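Side-chain contacts in hypothetical P60 katanin (PDB 2W2U), which is an AAA-family ATPase of the archaeal cell-division machinery, seen here as its MIT domain bound to an ESCRT-III peptide: residues A[14-19]-A[63-68]; A[28-33]-A[40-45]. All coordinates share one frame; numbering follows the deposited sequence.

In the fold
Contact 1 joins the first helix of the three-helix MIT domain (11-31) to the third (62-81), and contact 2 joins the other end of that first helix to the second (35-55). Their centres lie about 15 Å apart; they flank the middle of the bundle, and the chain between the partners of contact 1 includes both segments of contact 2. The two meet by packing where Ala19 O lies 3.8 Å from Ala45 CB. Each rests on a tyrosine hydroxyl bonded to a carboxylate of helix 11-31, and the bound peptide packs against both pairs, with a salt bridge to Glu16 at contact 1 and apolar packing at contact 2.

Contact 1. Residues A[14-19]-A[63-68]; sequences MLEEMA and AIYEQM
Glu16 and Tyr65 bridge helices 11-31 and 62-81 through the ends of their side chains. The CA atoms of Glu16 and Tyr65 stand 9.2 Å apart, the shortest CA separation between the two segments, so both groups must reach far to meet. In each residue CG lies anti to the carbonyl carbon (chi1 -75° for Glu16). Beyond CG the glutamate chain runs extended, and this carries its carboxylate to the phenol. The two side chains cross at about a right angle, and the carboxylate plane is turned 60° from the ring plane.

The hydroxyl of Tyr65 is the donor, and its OH lies 2.5 Å from Glu16 OE2, a very short hydrogen bond whose exact length should be read with caution. OE2 sits at the ring edge and in the ring plane, on the CE1 side, 3.5 Å from Tyr65 CE1. The angle CZ-OH...OE2 is about 122°, as expected for a phenol proton lying in its ring plane. Glu16 CG, displaced from the ring plane, comes within 4.1 Å of Tyr65 CE1.

Both residues are buried. Leu52 and Val53 of helix 35-55 pack against Tyr65, and Gln12 OE1 also lies within hydrogen-bonding distance of the hydroxyl. Glu16 OE2 has a second partner, a basic side chain of the bound peptide with which it forms a salt bridge, so the tyrosine and the peptide share one oxygen; the phenol probably helps to position the carboxylate for the peptide. The peptide backbone packs on Ile64 and Met68, one turn apart on helix 62-81. The arrangement is consistent with the MIM2-type mode, in which an ESCRT-III motif lies between the first and third helices of the MIT domain.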
loop_
_atom_site.group_PDB
_atom_site.type_symbol
_atom_site.label_atom_id
_atom_site.label_comp_id
_atom_site.label_asym_id
_atom_site.label_seq_id
_atom_site.Cartn_x
_atom_site.Cartn_y
_atom_site.Cartn_z
ATOM N N MET A 14 -5.081 -11.760 6.260
ATOM C CA MET A 14 -3.835 -11.563 6.991
ATOM C C MET A 14 -2.863 -10.648 6.224
ATOM O O MET A 14 -2.278 -9.723 6.804
ATOM C CB MET A 14 -3.199 -12.920 7.287
ATOM C CG MET A 14 -2.119 -12.887 8.340
ATOM S SD MET A 14 -0.782 -14.011 7.911
ATOM C CE MET A 14 -0.042 -13.082 6.558
ATOM N N LEU A 15 -2.711 -10.900 4.925
ATOM C CA LEU A 15 -1.873 -10.047 4.078
ATOM C C LEU A 15 -2.475 -8.654 3.883
ATOM O O LEU A 15 -1.757 -7.658 3.894
ATOM C CB LEU A 15 -1.587 -10.710 2.723
ATOM C CG LEU A 15 -0.629 -11.912 2.709
ATOM C CD1 LEU A 15 -0.753 -12.658 1.399
ATOM C CD2 LEU A 15 0.834 -11.502 2.960
ATOM N N GLU A 16 -3.793 -8.587 3.716
ATOM C CA GLU A 16 -4.481 -7.299 3.614
ATOM C C GLU A 16 -4.211 -6.395 4.821
ATOM O O GLU A 16 -3.934 -5.208 4.656
ATOM C CB GLU A 16 -5.985 -7.493 3.376
ATOM C CG GLU A 16 -6.295 -7.920 1.942
ATOM C CD GLU A 16 -7.729 -8.367 1.719
ATOM O OE1 GLU A 16 -8.491 -8.519 2.697
ATOM O OE2 GLU A 16 -8.096 -8.561 0.541
ATOM N N GLU A 17 -4.279 -6.966 6.022
ATOM C CA GLU A 17 -3.970 -6.239 7.259
ATOM C C GLU A 17 -2.499 -5.785 7.327
ATOM O O GLU A 17 -2.205 -4.666 7.774
ATOM C CB GLU A 17 -4.361 -7.085 8.485
ATOM C CG GLU A 17 -3.618 -6.762 9.798
ATOM C CD GLU A 17 -3.857 -5.349 10.345
ATOM O OE1 GLU A 17 -4.898 -4.719 10.028
ATOM O OE2 GLU A 17 -2.984 -4.873 11.107
ATOM N N MET A 18 -1.597 -6.662 6.888
ATOM C CA MET A 18 -0.166 -6.362 6.793
ATOM C C MET A 18 0.091 -5.169 5.876
ATOM O O MET A 18 0.810 -4.246 6.244
ATOM C CB MET A 18 0.600 -7.590 6.290
ATOM C CG MET A 18 2.129 -7.486 6.357
ATOM S SD MET A 18 2.946 -8.971 5.704
ATOM C CE MET A 18 2.194 -10.247 6.699
ATOM N N ALA A 19 -0.495 -5.203 4.682
ATOM C CA ALA A 19 -0.434 -4.091 3.732
ATOM C C ALA A 19 -0.997 -2.801 4.331
ATOM O O ALA A 19 -0.397 -1.735 4.182
ATOM C CB ALA A 19 -1.174 -4.453 2.444
ATOM N N ALA A 63 -8.453 -5.394 -8.457
ATOM C CA ALA A 63 -8.498 -4.045 -9.029
ATOM C C ALA A 63 -8.163 -2.967 -7.994
ATOM O O ALA A 63 -7.498 -1.980 -8.316
ATOM C CB ALA A 63 -9.861 -3.773 -9.669
ATOM N N ILE A 64 -8.621 -3.164 -6.759
ATOM C CA ILE A 64 -8.277 -2.270 -5.649
ATOM C C ILE A 64 -6.800 -2.394 -5.240
ATOM O O ILE A 64 -6.127 -1.376 -5.022
ATOM C CB ILE A 64 -9.215 -2.469 -4.429
ATOM C CG1 ILE A 64 -10.658 -2.091 -4.798
ATOM C CG2 ILE A 64 -8.725 -1.654 -3.233
ATOM C CD1 ILE A 64 -11.725 -2.746 -3.921
ATOM N N TYR A 65 -6.297 -3.627 -5.136
ATOM C CA TYR A 65 -4.861 -3.842 -4.887
ATOM C C TYR A 65 -4.026 -3.102 -5.929
ATOM O O TYR A 65 -3.074 -2.394 -5.592
ATOM C CB TYR A 65 -4.470 -5.317 -4.968
ATOM C CG TYR A 65 -5.189 -6.297 -4.069
ATOM C CD1 TYR A 65 -5.674 -5.928 -2.809
ATOM C CD2 TYR A 65 -5.326 -7.629 -4.465
ATOM C CE1 TYR A 65 -6.311 -6.860 -1.994
ATOM C CE2 TYR A 65 -5.958 -8.561 -3.665
ATOM C CZ TYR A 65 -6.447 -8.176 -2.434
ATOM O OH TYR A 65 -7.072 -9.119 -1.656
ATOM N N GLU A 66 -4.395 -3.287 -7.198
ATOM C CA GLU A 66 -3.661 -2.733 -8.327
ATOM C C GLU A 66 -3.730 -1.207 -8.378
ATOM O O GLU A 66 -2.730 -0.554 -8.686
ATOM C CB GLU A 66 -4.141 -3.372 -9.635
ATOM C CG GLU A 66 -3.699 -4.843 -9.780
ATOM C CD GLU A 66 -4.637 -5.693 -10.631
ATOM O OE1 GLU A 66 -5.544 -5.136 -11.289
ATOM O OE2 GLU A 66 -4.468 -6.934 -10.640
ATOM N N GLN A 67 -4.899 -0.653 -8.053
ATOM C CA GLN A 67 -5.086 0.789 -7.909
ATOM C C GLN A 67 -4.180 1.385 -6.830
ATOM O O GLN A 67 -3.562 2.427 -7.042
ATOM C CB GLN A 67 -6.554 1.119 -7.591
ATOM C CG GLN A 67 -6.864 2.617 -7.476
ATOM C CD GLN A 67 -8.185 2.908 -6.756
ATOM O OE1 GLN A 67 -9.210 2.286 -7.043
ATOM N NE2 GLN A 67 -8.163 3.865 -5.819
ATOM N N MET A 68 -4.111 0.729 -5.676
ATOM C CA MET A 68 -3.325 1.243 -4.557
ATOM C C MET A 68 -1.811 1.129 -4.784
ATOM O O MET A 68 -1.051 2.025 -4.393
ATOM C CB MET A 68 -3.762 0.607 -3.234
ATOM C CG MET A 68 -5.199 0.977 -2.822
ATOM S SD MET A 68 -5.663 2.722 -3.051
ATOM C CE MET A 68 -4.751 3.495 -1.719
#

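Contact 2. Residues A[28-33]-A[40-45]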
loop_
_atom_site.group_PDB
_atom_site.type_symbol
_atom_site.label_atom_id
_atom_site.label_comp_id
_atom_site.label_asym_id
_atom_site.label_seq_id
_atom_site.Cartn_x
_atom_site.Cartn_y
_atom_site.Cartn_z
ATOM N N LYS A 28 1.429 8.295 7.549
ATOM C CA LYS A 28 1.798 8.990 8.782
ATOM C C LYS A 28 3.167 9.651 8.639
ATOM O O LYS A 28 3.297 10.863 8.841
ATOM C CB LYS A 28 1.789 8.021 9.973
ATOM C CG LYS A 28 2.031 8.669 11.342
ATOM C CD LYS A 28 2.195 7.605 12.427
ATOM C CE LYS A 28 2.604 8.206 13.768
ATOM N NZ LYS A 28 1.474 8.897 14.453
ATOM N N ALA A 29 4.175 8.852 8.277
ATOM C CA ALA A 29 5.538 9.344 8.061
ATOM C C ALA A 29 5.581 10.424 6.977
ATOM O O ALA A 29 6.300 11.414 7.105
ATOM C CB ALA A 29 6.476 8.191 7.714
ATOM N N ASP A 30 4.791 10.224 5.926
ATOM C CA ASP A 30 4.644 11.177 4.830
ATOM C C ASP A 30 4.184 12.548 5.344
ATOM O O ASP A 30 4.784 13.574 5.010
ATOM C CB ASP A 30 3.651 10.622 3.797
ATOM C CG ASP A 30 3.752 11.296 2.441
ATOM O OD1 ASP A 30 4.285 12.426 2.338
ATOM O OD2 ASP A 30 3.275 10.684 1.462
ATOM N N LYS A 31 3.130 12.555 6.160
ATOM C CA LYS A 31 2.568 13.794 6.707
ATOM C C LYS A 31 3.475 14.467 7.744
ATOM O O LYS A 31 3.379 15.676 7.971
ATOM C CB LYS A 31 1.166 13.553 7.276
ATOM C CG LYS A 31 0.117 13.217 6.205
ATOM C CD LYS A 31 -1.280 13.088 6.801
ATOM C CE LYS A 31 -2.269 12.469 5.816
ATOM N NZ LYS A 31 -2.565 13.331 4.639
ATOM N N GLU A 32 4.352 13.682 8.361
ATOM C CA GLU A 32 5.372 14.197 9.274
ATOM C C GLU A 32 6.637 14.693 8.551
ATOM O O GLU A 32 7.570 15.190 9.189
ATOM C CB GLU A 32 5.722 13.134 10.319
ATOM C CG GLU A 32 4.621 12.939 11.355
ATOM C CD GLU A 32 4.770 11.665 12.166
ATOM O OE1 GLU A 32 5.882 11.091 12.206
ATOM O OE2 GLU A 32 3.760 11.244 12.772
ATOM N N GLY A 33 6.661 14.558 7.226
ATOM C CA GLY A 33 7.759 15.064 6.401
ATOM C C GLY A 33 9.024 14.220 6.445
ATOM O O GLY A 33 10.132 14.743 6.277
ATOM N N THR A 40 9.922 3.836 2.488
ATOM C CA THR A 40 10.173 2.463 2.952
ATOM C C THR A 40 8.857 1.722 3.175
ATOM O O THR A 40 8.683 0.594 2.732
ATOM C CB THR A 40 11.010 2.422 4.263
ATOM O OG1 THR A 40 12.169 3.244 4.129
ATOM C CG2 THR A 40 11.477 1.013 4.568
ATOM N N ASN A 41 7.938 2.378 3.868
ATOM C CA ASN A 41 6.654 1.790 4.204
ATOM C C ASN A 41 5.703 1.624 3.006
ATOM O O ASN A 41 4.996 0.622 2.915
ATOM C CB ASN A 41 6.023 2.565 5.362
ATOM C CG ASN A 41 6.633 2.187 6.705
ATOM O OD1 ASN A 41 6.400 1.088 7.205
ATOM N ND2 ASN A 41 7.425 3.092 7.287
ATOM N N TYR A 42 5.710 2.595 2.090
ATOM C CA TYR A 42 4.970 2.490 0.824
ATOM C C TYR A 42 5.460 1.276 0.019
ATOM O O TYR A 42 4.649 0.502 -0.507
ATOM C CB TYR A 42 5.133 3.761 -0.027
ATOM C CG TYR A 42 4.278 4.960 0.359
ATOM C CD1 TYR A 42 2.887 4.853 0.498
ATOM C CD2 TYR A 42 4.859 6.217 0.533
ATOM C CE1 TYR A 42 2.108 5.966 0.839
ATOM C CE2 TYR A 42 4.095 7.333 0.874
ATOM C CZ TYR A 42 2.723 7.200 1.020
ATOM O OH TYR A 42 1.980 8.300 1.351
ATOM N N LYS A 43 6.782 1.111 -0.069
ATOM C CA LYS A 43 7.376 -0.005 -0.814
ATOM C C LYS A 43 6.969 -1.346 -0.214
ATOM O O LYS A 43 6.742 -2.315 -0.939
ATOM C CB LYS A 43 8.903 0.090 -0.844
ATOM C CG LYS A 43 9.465 1.170 -1.743
ATOM C CD LYS A 43 10.968 0.980 -1.913
ATOM C CE LYS A 43 11.620 2.188 -2.559
ATOM N NZ LYS A 43 11.389 2.269 -4.016
ATOM N N LYS A 44 6.891 -1.384 1.116
ATOM C CA LYS A 44 6.530 -2.600 1.840
ATOM C C LYS A 44 5.049 -2.926 1.674
ATOM O O LYS A 44 4.670 -4.095 1.628
ATOM C CB LYS A 44 6.928 -2.506 3.319
ATOM C CG LYS A 44 8.434 -2.662 3.540
ATOM C CD LYS A 44 8.823 -2.485 5.003
ATOM C CE LYS A 44 10.344 -2.564 5.208
ATOM N NZ LYS A 44 10.940 -3.873 4.769
ATOM N N ALA A 45 4.224 -1.887 1.584
ATOM C CA ALA A 45 2.809 -2.046 1.253
ATOM C C ALA A 45 2.644 -2.551 -0.186
ATOM O O ALA A 45 1.844 -3.454 -0.444
ATOM C CB ALA A 45 2.065 -0.737 1.459
#
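Asp30 and Tyr42 meet across helices 11-31 and 35-55, the antiparallel first pair of the three-helix MIT bundle, close to the turn that joins them. The aspartate's CB points toward helix 35-55. Its carboxylate follows, because CG lies anti to the backbone N (chi1 -162°) and leaves the helix on the side where the phenol arrives. The two side chains cross at about a right angle, and the carboxylate stands almost perpendicular to the ring, the planes 87° apart.

The hydroxyl is the donor, with Tyr42 OH 2.7 Å from Asp30 OD2. OD2 lies in the ring plane at the edge, 3.5 Å from Tyr42 CE2, and the angle CZ-OH...OD2 is about 117°. It receives the proton on its anti lone pair, the one facing away from OD1. The same oxygen forms a salt bridge with Arg75 NE of helix 62-81, so one buried carboxylate oxygen ties all three helices together, and the arginine's positive charge would be expected to favour the ionised aspartate.

Around the phenol, Ile76 and Leu79 of helix 62-81 and Ala26 of helix 11-31 pack on Tyr42, the ring meets that of Tyr72, and apolar packing from the bound peptide reaches both Asp30 and Tyr42. An alanine in place of Tyr42 is likely to leave Asp30 OD2 without its phenolic donor and to open a gap between Tyr72, Leu79 and the peptide.

Immediately beyond Asp30, helix 11-31 ends in a Schellman motif, in which Gly33 takes a positive phi and the Gly33 N hydrogen-bonds back to Asp30 O at 3.1 Å.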